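Side-chain contacts in putative drug/sodium antiporter (PDB 4Z3N), which is a MATE-family transporter of the genotoxin colibactin, probably moving its cargo across the cell membrane by antiport: residues L383-V386 with A387-L390; A446-L449 with A450-L454; A332-A335 with A336-L339; I298-F301 with I302-M306. All coordinates share one frame; numbering follows the deposited sequence.

Contact 1. Residues L383-V386 with A387-L390; sequences LPFV and AISL. With OLC ((2R)-2,3-dihydroxypropyl (9Z)-octadec-9-enoate), chain B.
In the first two turns of the transmembrane helix 382-399, Phe385 and Ile388 meet about one turn apart. Both lean back beside their backbone N (Phe385 chi1 -77°, Ile388 chi1 -65°), which sends them the same way, side by side, and brings CD1 of Ile388 to 3.8 Å from CD2 of the Phe385 ring. Phe341 meets this ring edge-to-face, and Phe444 joins it from helix 432-453, making an aromatic cluster between helices. The backbone is helical but weakly bonded in its first turn. Ala387 N donates to Pro384 O at 3.2 Å and Ile388 N to Phe385 O at 3.1 Å, both i to i+3 bonds, whereas Leu390 N to Val386 O, 2.9 Å, is an i to i+4 bond. Leu383, Val386 and Leu390 line up along one monoolein chain. Leu383 CD2 lies 3.9 Å from C9 of the lipid, at its double bond, Val386 CG1 lies 3.9 Å from C15, and Leu390 CD1 lies 4.0 Å from the terminal C18, so the acyl chain follows the helix for two turns. A second monoolein lies near Phe385. The hydroxyl of Ser389 is held by Arg412. Pro384 sits in the first turn, where a proline is readily accommodated because the N-H groups there have no helical carbonyl one turn back; the helix itself is one of the membrane helices of the MATE fold.

Contact 2. Residues A446-L449 with A450-L454; sequences AALL and AWRLL. With OLC ((2R)-2,3-dihydroxypropyl (9Z)-octadec-9-enoate), chain F.
Leu448 and Trp451 make an intrahelical contact close to the C-terminal end of the transmembrane helix 432-453, on a side lined by lipid. Their side chains meet at a slant: the methyl CD2 of Leu448 comes up to the edge of the indole, near its plane, 3.7 Å from CE3. With CG anti to the backbone N (chi1 180°), Trp451 places its indole beside the tail of a bound monoolein, which runs over one face, C12 lying 3.5 Å from CG. The indole is thus met by leucine at its rim and by lipid above it. The helix belongs to the membrane-spanning bundle of the MATE fold, with Trp451 on its lipid-facing side and other residues against helices 382-399 and 402-413. A second pair, Leu449 and Leu453, meets one turn apart along the axis, Leu449 CG to Leu453 CD1 at 4.0 Å; Leu449 also reaches Leu407 and Leu408 of helix 402-413. The i to i+4 bonds run from Ala450 N to Ala446 O, 3.0 Å, through Trp451 N to Ala447 O, 3.1 Å, as far as Leu453 N to Leu449 O, 3.0 Å. Arg452 N adds a weak second bond to Leu449 O, just before Leu454 leaves helical geometry. The extended chain of Arg452 passes Leu448, whose CD2 stands 4.3 Å from NE. Ala450 packs on Ile388 and Ala392 of helix 382-399.

Contact 3. Residues A332-A335 with A336-L339; sequences AYWA and AVAL. With OLC ((2R)-2,3-dihydroxypropyl (9Z)-octadec-9-enoate), chain F.
Val337 sets a methyl over the ring of Tyr333, a CH-pi contact one turn apart on the transmembrane helix 326-358 of this MATE transporter. The two side chains are inclined to each other: CG2 of Val337 lies 3.7 Å from the centroid of the Tyr333 ring, 25° off the normal and displaced toward the hydroxyl end, so that CZ is its nearest ring atom at 3.4 Å. Tyr333 gets there with CG anti to the backbone N (chi1 165°), while the touching valine branch is the one beside its own N. The phenol is pinned at its far end as well, since the buried OH is hydrogen-bonded to the carbonyl of Ile388 on helix 382-399. Trp334 takes the other direction, its CG beside the backbone N, and turns its ring roughly across that of its neighbour: CE2 of Tyr333 sits 3.5 Å above the centre of the indole. Val337 CB approaches the same ring more loosely, 4.3 Å from CE3. Beneath these side chains the alpha-helical bonding is unbroken, including Val337 N to Tyr333 O at 2.9 Å. Ala335 and Ala336 both touch Leu32 of helix 28-56. Over the indole face opposite Tyr333 lies C8 of the monoolein, offset toward the rim, and C11 of the same tail comes to 3.7 Å from CZ3 of Trp334.

Contact 4. Residues I298-F301 with I302-M306; sequences IDYF and IITPM. With OLC ((2R)-2,3-dihydroxypropyl (9Z)-octadec-9-enoate), chain B.
A proline kink in the transmembrane helix 286-322, part of the MATE helical bundle, forms the setting in which Tyr300 meets Thr304. Ahead of it the helix is regular, with Ile302 N bonded to Ile298 O at 3.2 Å in i to i+4 fashion. Then the pattern tightens: Ile303 N turns to Tyr300 O at 3.1 Å and Thr304 N to Phe301 O at 3.1 Å, each an i to i+3 bond. Pro305 has no N-H to give, and its CD packs 3.4 Å from Phe301 O where a donor would otherwise sit. Met306 N has no i to i+4 bond and makes a weak one to Ile303 O. Thr304 faces back into this turn. Its OG1, between backbone N and carbonyl carbon (chi1 44°), is directed at Phe301 O, although the modelled separation is too short to trust. Its other branch, CG2, comes to the Tyr300 ring at 3.6 Å from CE2, the two side chains crossing at about a right angle. At the kink, Phe40 of helix 28-56 packs on both Thr304 and Pro305. On another side of the helix Ile302 CD1 stands 4.4 Å from Ile298 CG2, and Ile302 packs on Leu347 and His351 of helix 326-358. Asp299 has its OD2 hydrogen-bonded to Thr295, while its carboxylate carbon CG touches the monoolein chain at C7, 3.5 Å away.

Along the chain the order is contact 4, contact 3, contact 1 and contact 2, on helices 286-322, 326-358, 382-399 and 432-453. Contact 1 is the hub, its centre about 11 Å from each of the others and touching all three. Contacts 2 and 3 also meet directly, where Trp451 CD1 lies 3.5 Å from Trp334 CH2, and they share one monoolein; contacts 1 and 4 share another. Contact 4 stands apart from contact 2, their centres about 22 Å apart. The four helices are thus neighbours in the C-terminal part of the MATE bundle, from the kinked helix 286-322 to helix 432-453, and bound lipids lie along them.

Contact 1. Residues L383-V386 with A387-L390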
loop_
_atom_site.group_PDB
_atom_site.type_symbol
_atom_site.label_atom_id
_atom_site.label_comp_id
_atom_site.label_asym_id
_atom_site.label_seq_id
_atom_site.Cartn_x
_atom_site.Cartn_y
_atom_site.Cartn_z
ATOM N N LEU A 383 -8.107 -6.819 13.087
ATOM C CA LEU A 383 -7.997 -6.064 11.842
ATOM C C LEU A 383 -8.604 -4.649 11.892
ATOM O O LEU A 383 -7.949 -3.696 11.479
ATOM C CB LEU A 383 -8.607 -6.859 10.691
ATOM C CG LEU A 383 -7.658 -7.930 10.136
ATOM C CD1 LEU A 383 -8.382 -8.930 9.267
ATOM C CD2 LEU A 383 -6.526 -7.301 9.346
ATOM N N PRO A 384 -9.840 -4.502 12.399
ATOM C CA PRO A 384 -10.467 -3.170 12.439
ATOM C C PRO A 384 -9.707 -2.238 13.392
ATOM O O PRO A 384 -9.668 -1.011 13.211
ATOM C CB PRO A 384 -11.885 -3.457 12.942
ATOM C CG PRO A 384 -11.817 -4.839 13.580
ATOM C CD PRO A 384 -10.763 -5.570 12.821
ATOM N N PHE A 385 -9.059 -2.837 14.385
ATOM C CA PHE A 385 -8.217 -2.068 15.289
ATOM C C PHE A 385 -6.951 -1.536 14.603
ATOM O O PHE A 385 -6.420 -0.507 15.011
ATOM C CB PHE A 385 -7.861 -2.918 16.507
ATOM C CG PHE A 385 -8.980 -3.026 17.503
ATOM C CD1 PHE A 385 -9.880 -4.072 17.433
ATOM C CD2 PHE A 385 -9.160 -2.042 18.485
ATOM C CE1 PHE A 385 -10.928 -4.159 18.328
ATOM C CE2 PHE A 385 -10.196 -2.130 19.390
ATOM C CZ PHE A 385 -11.084 -3.193 19.313
ATOM N N VAL A 386 -6.485 -2.223 13.553
ATOM C CA VAL A 386 -5.373 -1.752 12.733
ATOM C C VAL A 386 -5.665 -0.349 12.163
ATOM O O VAL A 386 -4.753 0.468 11.986
ATOM C CB VAL A 386 -5.065 -2.762 11.569
ATOM C CG1 VAL A 386 -3.932 -2.261 10.652
ATOM C CG2 VAL A 386 -4.723 -4.127 12.126
ATOM N N ALA A 387 -6.938 -0.062 11.895
ATOM C CA ALA A 387 -7.328 1.237 11.344
ATOM C C ALA A 387 -6.901 2.387 12.241
ATOM O O ALA A 387 -6.558 3.467 11.766
ATOM C CB ALA A 387 -8.813 1.292 11.118
ATOM N N ILE A 388 -6.910 2.157 13.543
ATOM C CA ILE A 388 -6.659 3.248 14.474
ATOM C C ILE A 388 -5.229 3.773 14.345
ATOM O O ILE A 388 -5.017 4.980 14.176
ATOM C CB ILE A 388 -6.969 2.811 15.927
ATOM C CG1 ILE A 388 -8.472 2.510 16.056
ATOM C CG2 ILE A 388 -6.584 3.910 16.905
ATOM C CD1 ILE A 388 -8.811 1.461 17.056
ATOM N N SER A 389 -4.247 2.875 14.380
ATOM C CA SER A 389 -2.855 3.288 14.226
ATOM C C SER A 389 -2.461 3.559 12.763
ATOM O O SER A 389 -1.673 4.468 12.485
ATOM C CB SER A 389 -1.927 2.246 14.830
ATOM O OG SER A 389 -1.875 1.116 13.995
ATOM N N LEU A 390 -3.018 2.800 11.823
ATOM C CA LEU A 390 -2.674 3.034 10.424
ATOM C C LEU A 390 -3.166 4.407 9.875
ATOM O O LEU A 390 -2.439 5.072 9.134
ATOM C CB LEU A 390 -3.193 1.891 9.565
ATOM C CG LEU A 390 -2.731 1.990 8.114
ATOM C CD1 LEU A 390 -2.229 0.666 7.673
ATOM C CD2 LEU A 390 -3.843 2.463 7.173
HETATM C C18 OLC B . -0.718 -2.972 7.125
HETATM C C10 OLC B . -4.055 -9.016 12.571
HETATM C C9 OLC B . -4.026 -9.532 11.325
HETATM C C17 OLC B . -1.447 -4.094 7.838
HETATM C C11 OLC B . -2.889 -8.211 13.113
HETATM C C8 OLC B . -4.641 -10.899 11.069
HETATM C C24 OLC B . 3.916 -10.152 14.171
HETATM C C16 OLC B . -0.838 -4.285 9.209
HETATM C C12 OLC B . -1.756 -8.081 12.103
HETATM C C7 OLC B . -4.595 -11.278 9.600
HETATM C C15 OLC B . -1.619 -5.328 9.998
HETATM C C13 OLC B . -1.212 -6.652 12.119
HETATM C C6 OLC B . -3.204 -11.736 9.203
HETATM C C14 OLC B . -0.654 -6.211 10.778
HETATM C C5 OLC B . -2.652 -12.720 10.214
HETATM C C4 OLC B . -1.133 -12.762 10.112
HETATM C C3 OLC B . -0.563 -11.358 10.120
HETATM C C2 OLC B . 0.918 -11.352 10.451
HETATM C C21 OLC B . 2.204 -8.828 12.933
HETATM C C1 OLC B . 1.298 -10.033 11.111
HETATM C C22 OLC B . 3.474 -8.758 13.765
HETATM O O19 OLC B . 0.708 -8.993 10.851
HETATM O O25 OLC B . 5.318 -10.259 14.024
HETATM O O23 OLC B . 4.504 -8.150 13.011
HETATM O O20 OLC B . 2.237 -10.010 12.152
#

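Contact 2. Residues A446-L449 with A450-L454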
loop_
_atom_site.group_PDB
_atom_site.type_symbol
_atom_site.label_atom_id
_atom_site.label_comp_id
_atom_site.label_asym_id
_atom_site.label_seq_id
_atom_site.Cartn_x
_atom_site.Cartn_y
_atom_site.Cartn_z
ATOM N N ALA A 446 -0.454 -0.158 19.801
ATOM C CA ALA A 446 -0.414 0.899 18.804
ATOM C C ALA A 446 -1.750 1.653 18.666
ATOM O O ALA A 446 -1.775 2.837 18.327
ATOM C CB ALA A 446 0.010 0.311 17.454
ATOM N N ALA A 447 -2.864 0.973 18.925
ATOM C CA ALA A 447 -4.175 1.622 18.866
ATOM C C ALA A 447 -4.320 2.511 20.089
ATOM O O ALA A 447 -4.836 3.613 20.022
ATOM C CB ALA A 447 -5.280 0.602 18.806
ATOM N N LEU A 448 -3.822 2.016 21.207
ATOM C CA LEU A 448 -3.717 2.809 22.408
ATOM C C LEU A 448 -2.862 4.064 22.202
ATOM O O LEU A 448 -3.221 5.150 22.677
ATOM C CB LEU A 448 -3.142 1.961 23.543
ATOM C CG LEU A 448 -4.140 1.545 24.626
ATOM C CD1 LEU A 448 -3.450 0.708 25.716
ATOM C CD2 LEU A 448 -4.823 2.773 25.213
ATOM N N LEU A 449 -1.730 3.908 21.520
ATOM C CA LEU A 449 -0.837 5.041 21.279
ATOM C C LEU A 449 -1.533 6.077 20.423
ATOM O O LEU A 449 -1.612 7.235 20.810
ATOM C CB LEU A 449 0.474 4.604 20.618
ATOM C CG LEU A 449 1.581 5.673 20.488
ATOM C CD1 LEU A 449 1.837 6.427 21.792
ATOM C CD2 LEU A 449 2.881 5.040 19.994
ATOM N N ALA A 450 -2.068 5.650 19.279
ATOM C CA ALA A 450 -2.807 6.546 18.391
ATOM C C ALA A 450 -3.861 7.371 19.125
ATOM O O ALA A 450 -3.877 8.590 18.996
ATOM C CB ALA A 450 -3.469 5.745 17.255
ATOM N N TRP A 451 -4.732 6.697 19.875
ATOM C CA TRP A 451 -5.769 7.336 20.691
ATOM C C TRP A 451 -5.231 8.438 21.640
ATOM O O TRP A 451 -5.872 9.480 21.824
ATOM C CB TRP A 451 -6.506 6.263 21.497
ATOM C CG TRP A 451 -7.607 6.765 22.403
ATOM C CD1 TRP A 451 -8.377 7.876 22.222
ATOM C CD2 TRP A 451 -8.051 6.171 23.636
ATOM N NE1 TRP A 451 -9.267 8.017 23.264
ATOM C CE2 TRP A 451 -9.090 6.985 24.142
ATOM C CE3 TRP A 451 -7.670 5.031 24.360
ATOM C CZ2 TRP A 451 -9.754 6.696 25.337
ATOM C CZ3 TRP A 451 -8.335 4.744 25.549
ATOM C CH2 TRP A 451 -9.366 5.574 26.023
ATOM N N ARG A 452 -4.059 8.218 22.230
ATOM C CA ARG A 452 -3.461 9.207 23.125
ATOM C C ARG A 452 -2.845 10.389 22.392
ATOM O O ARG A 452 -2.925 11.521 22.868
ATOM C CB ARG A 452 -2.404 8.552 24.011
ATOM C CG ARG A 452 -3.011 7.496 24.918
ATOM C CD ARG A 452 -2.040 7.048 25.987
ATOM N NE ARG A 452 -2.658 6.112 26.923
ATOM C CZ ARG A 452 -2.019 5.566 27.951
ATOM N NH1 ARG A 452 -0.740 5.857 28.174
ATOM N NH2 ARG A 452 -2.660 4.727 28.753
ATOM N N LEU A 453 -2.225 10.128 21.246
ATOM C CA LEU A 453 -1.549 11.170 20.501
ATOM C C LEU A 453 -2.496 12.014 19.647
ATOM O O LEU A 453 -2.137 13.102 19.239
ATOM C CB LEU A 453 -0.458 10.588 19.597
ATOM C CG LEU A 453 0.799 9.949 20.186
ATOM C CD1 LEU A 453 1.668 9.361 19.073
ATOM C CD2 LEU A 453 1.586 10.915 21.045
ATOM N N LEU A 454 -3.693 11.543 19.343
ATOM C CA LEU A 454 -4.466 12.333 18.403
ATOM C C LEU A 454 -5.489 13.141 19.168
ATOM O O LEU A 454 -6.602 12.722 19.448
ATOM C CB LEU A 454 -5.137 11.441 17.339
ATOM C CG LEU A 454 -4.380 11.182 16.020
ATOM C CD1 LEU A 454 -4.305 12.449 15.167
ATOM C CD2 LEU A 454 -2.975 10.570 16.219
HETATM C C18 OLC F . -7.682 -1.620 22.997
HETATM C C10 OLC F . -12.330 6.557 21.657
HETATM C C9 OLC F . -13.037 7.606 21.182
HETATM C C17 OLC F . -7.383 -0.200 22.541
HETATM C C11 OLC F . -11.674 5.565 20.712
HETATM C C8 OLC F . -12.306 8.884 20.803
HETATM C C16 OLC F . -8.653 0.493 22.084
HETATM C C12 OLC F . -10.432 4.980 21.355
HETATM C C7 OLC F . -13.257 10.056 20.639
HETATM C C15 OLC F . -8.383 1.857 21.463
HETATM C C13 OLC F . -10.223 3.521 20.967
HETATM C C6 OLC F . -12.550 11.325 21.046
HETATM C C14 OLC F . -9.347 2.878 22.027
#

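Contact 3. Residues A332-A335 with A336-L339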
loop_
_atom_site.group_PDB
_atom_site.type_symbol
_atom_site.label_atom_id
_atom_site.label_comp_id
_atom_site.label_asym_id
_atom_site.label_seq_id
_atom_site.Cartn_x
_atom_site.Cartn_y
_atom_site.Cartn_z
ATOM N N ALA A 332 -11.323 14.993 11.338
ATOM C CA ALA A 332 -11.182 14.246 10.098
ATOM C C ALA A 332 -10.602 12.859 10.375
ATOM O O ALA A 332 -11.118 11.850 9.857
ATOM C CB ALA A 332 -10.318 15.000 9.109
ATOM N N TYR A 333 -9.560 12.802 11.205
ATOM C CA TYR A 333 -8.990 11.516 11.602
ATOM C C TYR A 333 -10.018 10.579 12.259
ATOM O O TYR A 333 -10.162 9.427 11.847
ATOM C CB TYR A 333 -7.825 11.724 12.544
ATOM C CG TYR A 333 -7.439 10.464 13.269
ATOM C CD1 TYR A 333 -6.614 9.520 12.673
ATOM C CD2 TYR A 333 -7.912 10.212 14.550
ATOM C CE1 TYR A 333 -6.288 8.362 13.329
ATOM C CE2 TYR A 333 -7.582 9.062 15.213
ATOM C CZ TYR A 333 -6.773 8.137 14.599
ATOM O OH TYR A 333 -6.453 6.992 15.279
ATOM N N TRP A 334 -10.751 11.069 13.262
ATOM C CA TRP A 334 -11.758 10.237 13.939
ATOM C C TRP A 334 -12.994 9.924 13.080
ATOM O O TRP A 334 -13.645 8.904 13.315
ATOM C CB TRP A 334 -12.199 10.876 15.257
ATOM C CG TRP A 334 -11.123 10.908 16.292
ATOM C CD1 TRP A 334 -10.425 11.998 16.698
ATOM C CD2 TRP A 334 -10.601 9.797 17.041
ATOM N NE1 TRP A 334 -9.499 11.645 17.652
ATOM C CE2 TRP A 334 -9.589 10.303 17.889
ATOM C CE3 TRP A 334 -10.894 8.429 17.083
ATOM C CZ2 TRP A 334 -8.861 9.492 18.767
ATOM C CZ3 TRP A 334 -10.166 7.617 17.961
ATOM C CH2 TRP A 334 -9.161 8.158 18.788
ATOM N N ALA A 335 -13.321 10.773 12.098
ATOM C CA ALA A 335 -14.361 10.430 11.109
ATOM C C ALA A 335 -13.925 9.208 10.274
ATOM O O ALA A 335 -14.683 8.231 10.085
ATOM C CB ALA A 335 -14.651 11.612 10.201
ATOM N N ALA A 336 -12.690 9.293 9.778
ATOM C CA ALA A 336 -12.024 8.197 9.080
ATOM C C ALA A 336 -11.955 6.912 9.923
ATOM O O ALA A 336 -12.233 5.825 9.410
ATOM C CB ALA A 336 -10.624 8.621 8.667
ATOM N N VAL A 337 -11.569 7.021 11.195
ATOM C CA VAL A 337 -11.482 5.822 12.031
ATOM C C VAL A 337 -12.882 5.196 12.159
ATOM O O VAL A 337 -13.029 3.974 12.090
ATOM C CB VAL A 337 -10.891 6.107 13.456
ATOM C CG1 VAL A 337 -11.128 4.922 14.365
ATOM C CG2 VAL A 337 -9.405 6.422 13.389
ATOM N N ALA A 338 -13.907 6.043 12.323
ATOM C CA ALA A 338 -15.280 5.566 12.421
ATOM C C ALA A 338 -15.697 4.814 11.152
ATOM O O ALA A 338 -16.253 3.721 11.230
ATOM C CB ALA A 338 -16.225 6.707 12.693
ATOM N N LEU A 339 -15.407 5.373 9.982
ATOM C CA LEU A 339 -15.730 4.668 8.735
ATOM C C LEU A 339 -14.960 3.360 8.586
ATOM O O LEU A 339 -15.564 2.299 8.360
ATOM C CB LEU A 339 -15.454 5.548 7.515
ATOM C CG LEU A 339 -16.350 6.772 7.402
ATOM C CD1 LEU A 339 -15.819 7.703 6.293
ATOM C CD2 LEU A 339 -17.821 6.356 7.191
HETATM C C18 OLC F . -7.682 -1.620 22.997
HETATM C C10 OLC F . -12.330 6.557 21.657
HETATM C C9 OLC F . -13.037 7.606 21.182
HETATM C C17 OLC F . -7.383 -0.200 22.541
HETATM C C11 OLC F . -11.674 5.565 20.712
HETATM C C8 OLC F . -12.306 8.884 20.803
HETATM C C16 OLC F . -8.653 0.493 22.084
HETATM C C12 OLC F . -10.432 4.980 21.355
HETATM C C7 OLC F . -13.257 10.056 20.639
HETATM C C15 OLC F . -8.383 1.857 21.463
HETATM C C13 OLC F . -10.223 3.521 20.967
HETATM C C6 OLC F . -12.550 11.325 21.046
HETATM C C14 OLC F . -9.347 2.878 22.027
#

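Contact 4. Residues I298-F301 with I302-M306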
loop_
_atom_site.group_PDB
_atom_site.type_symbol
_atom_site.label_atom_id
_atom_site.label_comp_id
_atom_site.label_asym_id
_atom_site.label_seq_id
_atom_site.Cartn_x
_atom_site.Cartn_y
_atom_site.Cartn_z
ATOM N N ILE A 298 -6.890 -12.943 1.202
ATOM C CA ILE A 298 -8.195 -12.590 1.750
ATOM C C ILE A 298 -8.060 -11.595 2.901
ATOM O O ILE A 298 -8.798 -10.620 2.968
ATOM C CB ILE A 298 -8.977 -13.839 2.241
ATOM C CG1 ILE A 298 -9.243 -14.797 1.084
ATOM C CG2 ILE A 298 -10.311 -13.438 2.886
ATOM C CD1 ILE A 298 -10.034 -16.019 1.508
ATOM N N ASP A 299 -7.114 -11.840 3.798
ATOM C CA ASP A 299 -6.864 -10.915 4.891
ATOM C C ASP A 299 -6.527 -9.537 4.327
ATOM O O ASP A 299 -6.834 -8.505 4.926
ATOM C CB ASP A 299 -5.732 -11.432 5.786
ATOM C CG ASP A 299 -6.188 -12.561 6.727
ATOM O OD1 ASP A 299 -7.321 -12.446 7.284
ATOM O OD2 ASP A 299 -5.404 -13.536 6.911
ATOM N N TYR A 300 -5.913 -9.539 3.148
ATOM C CA TYR A 300 -5.496 -8.312 2.507
ATOM C C TYR A 300 -6.681 -7.542 1.893
ATOM O O TYR A 300 -6.766 -6.315 2.047
ATOM C CB TYR A 300 -4.441 -8.590 1.430
ATOM C CG TYR A 300 -4.022 -7.306 0.774
ATOM C CD1 TYR A 300 -3.105 -6.476 1.380
ATOM C CD2 TYR A 300 -4.603 -6.886 -0.417
ATOM C CE1 TYR A 300 -2.746 -5.270 0.806
ATOM C CE2 TYR A 300 -4.246 -5.682 -1.001
ATOM C CZ TYR A 300 -3.316 -4.881 -0.380
ATOM O OH TYR A 300 -2.946 -3.685 -0.943
ATOM N N PHE A 301 -7.580 -8.247 1.201
ATOM C CA PHE A 301 -8.774 -7.604 0.668
ATOM C C PHE A 301 -9.618 -6.921 1.763
ATOM O O PHE A 301 -10.169 -5.849 1.549
ATOM C CB PHE A 301 -9.661 -8.599 -0.096
ATOM C CG PHE A 301 -11.103 -8.139 -0.212
ATOM C CD1 PHE A 301 -11.442 -7.053 -1.028
ATOM C CD2 PHE A 301 -12.110 -8.761 0.524
ATOM C CE1 PHE A 301 -12.762 -6.603 -1.125
ATOM C CE2 PHE A 301 -13.433 -8.320 0.432
ATOM C CZ PHE A 301 -13.757 -7.234 -0.396
ATOM N N ILE A 302 -9.723 -7.552 2.925
ATOM C CA ILE A 302 -10.536 -7.030 4.015
ATOM C C ILE A 302 -10.025 -5.663 4.460
ATOM O O ILE A 302 -10.777 -4.785 4.921
ATOM C CB ILE A 302 -10.536 -7.995 5.222
ATOM C CG1 ILE A 302 -11.352 -9.249 4.901
ATOM C CG2 ILE A 302 -11.055 -7.295 6.498
ATOM C CD1 ILE A 302 -11.184 -10.343 5.939
ATOM N N ILE A 303 -8.730 -5.486 4.289
ATOM C CA ILE A 303 -8.045 -4.320 4.803
ATOM C C ILE A 303 -8.072 -3.159 3.792
ATOM O O ILE A 303 -7.792 -2.007 4.142
ATOM C CB ILE A 303 -6.605 -4.743 5.206
ATOM C CG1 ILE A 303 -6.662 -5.715 6.377
ATOM C CG2 ILE A 303 -5.668 -3.561 5.439
ATOM C CD1 ILE A 303 -5.336 -6.384 6.669
ATOM N N THR A 304 -8.441 -3.462 2.547
ATOM C CA THR A 304 -8.314 -2.492 1.455
ATOM C C THR A 304 -9.229 -1.267 1.620
ATOM O O THR A 304 -8.815 -0.167 1.288
ATOM C CB THR A 304 -8.554 -3.140 0.045
ATOM O OG1 THR A 304 -9.682 -4.018 0.073
ATOM C CG2 THR A 304 -7.346 -3.931 -0.395
ATOM N N PRO A 305 -10.465 -1.446 2.133
ATOM C CA PRO A 305 -11.336 -0.283 2.359
ATOM C C PRO A 305 -10.718 0.749 3.317
ATOM O O PRO A 305 -11.005 1.943 3.220
ATOM C CB PRO A 305 -12.610 -0.907 2.954
ATOM C CG PRO A 305 -12.220 -2.231 3.420
ATOM C CD PRO A 305 -11.135 -2.698 2.515
ATOM N N MET A 306 -9.857 0.289 4.216
ATOM C CA MET A 306 -9.147 1.194 5.111
ATOM C C MET A 306 -7.992 1.939 4.407
ATOM O O MET A 306 -7.653 3.077 4.769
ATOM C CB MET A 306 -8.648 0.408 6.320
ATOM C CG MET A 306 -7.352 0.870 6.914
ATOM S SD MET A 306 -6.525 -0.559 7.655
ATOM C CE MET A 306 -7.851 -1.283 8.617
HETATM C C18 OLC B . -0.718 -2.972 7.125
HETATM C C10 OLC B . -4.055 -9.016 12.571
HETATM C C9 OLC B . -4.026 -9.532 11.325
HETATM C C17 OLC B . -1.447 -4.094 7.838
HETATM C C11 OLC B . -2.889 -8.211 13.113
HETATM C C8 OLC B . -4.641 -10.899 11.069
HETATM C C24 OLC B . 3.916 -10.152 14.171
HETATM C C16 OLC B . -0.838 -4.285 9.209
HETATM C C12 OLC B . -1.756 -8.081 12.103
HETATM C C7 OLC B . -4.595 -11.278 9.600
HETATM C C15 OLC B . -1.619 -5.328 9.998
HETATM C C13 OLC B . -1.212 -6.652 12.119
HETATM C C6 OLC B . -3.204 -11.736 9.203
HETATM C C14 OLC B . -0.654 -6.211 10.778
HETATM C C5 OLC B . -2.652 -12.720 10.214
HETATM C C4 OLC B . -1.133 -12.762 10.112
HETATM C C3 OLC B . -0.563 -11.358 10.120
HETATM C C2 OLC B . 0.918 -11.352 10.451
HETATM C C21 OLC B . 2.204 -8.828 12.933
HETATM C C1 OLC B . 1.298 -10.033 11.111
HETATM C C22 OLC B . 3.474 -8.758 13.765
HETATM O O19 OLC B . 0.708 -8.993 10.851
HETATM O O25 OLC B . 5.318 -10.259 14.024
HETATM O O23 OLC B . 4.504 -8.150 13.011
HETATM O O20 OLC B . 2.237 -10.010 12.152
#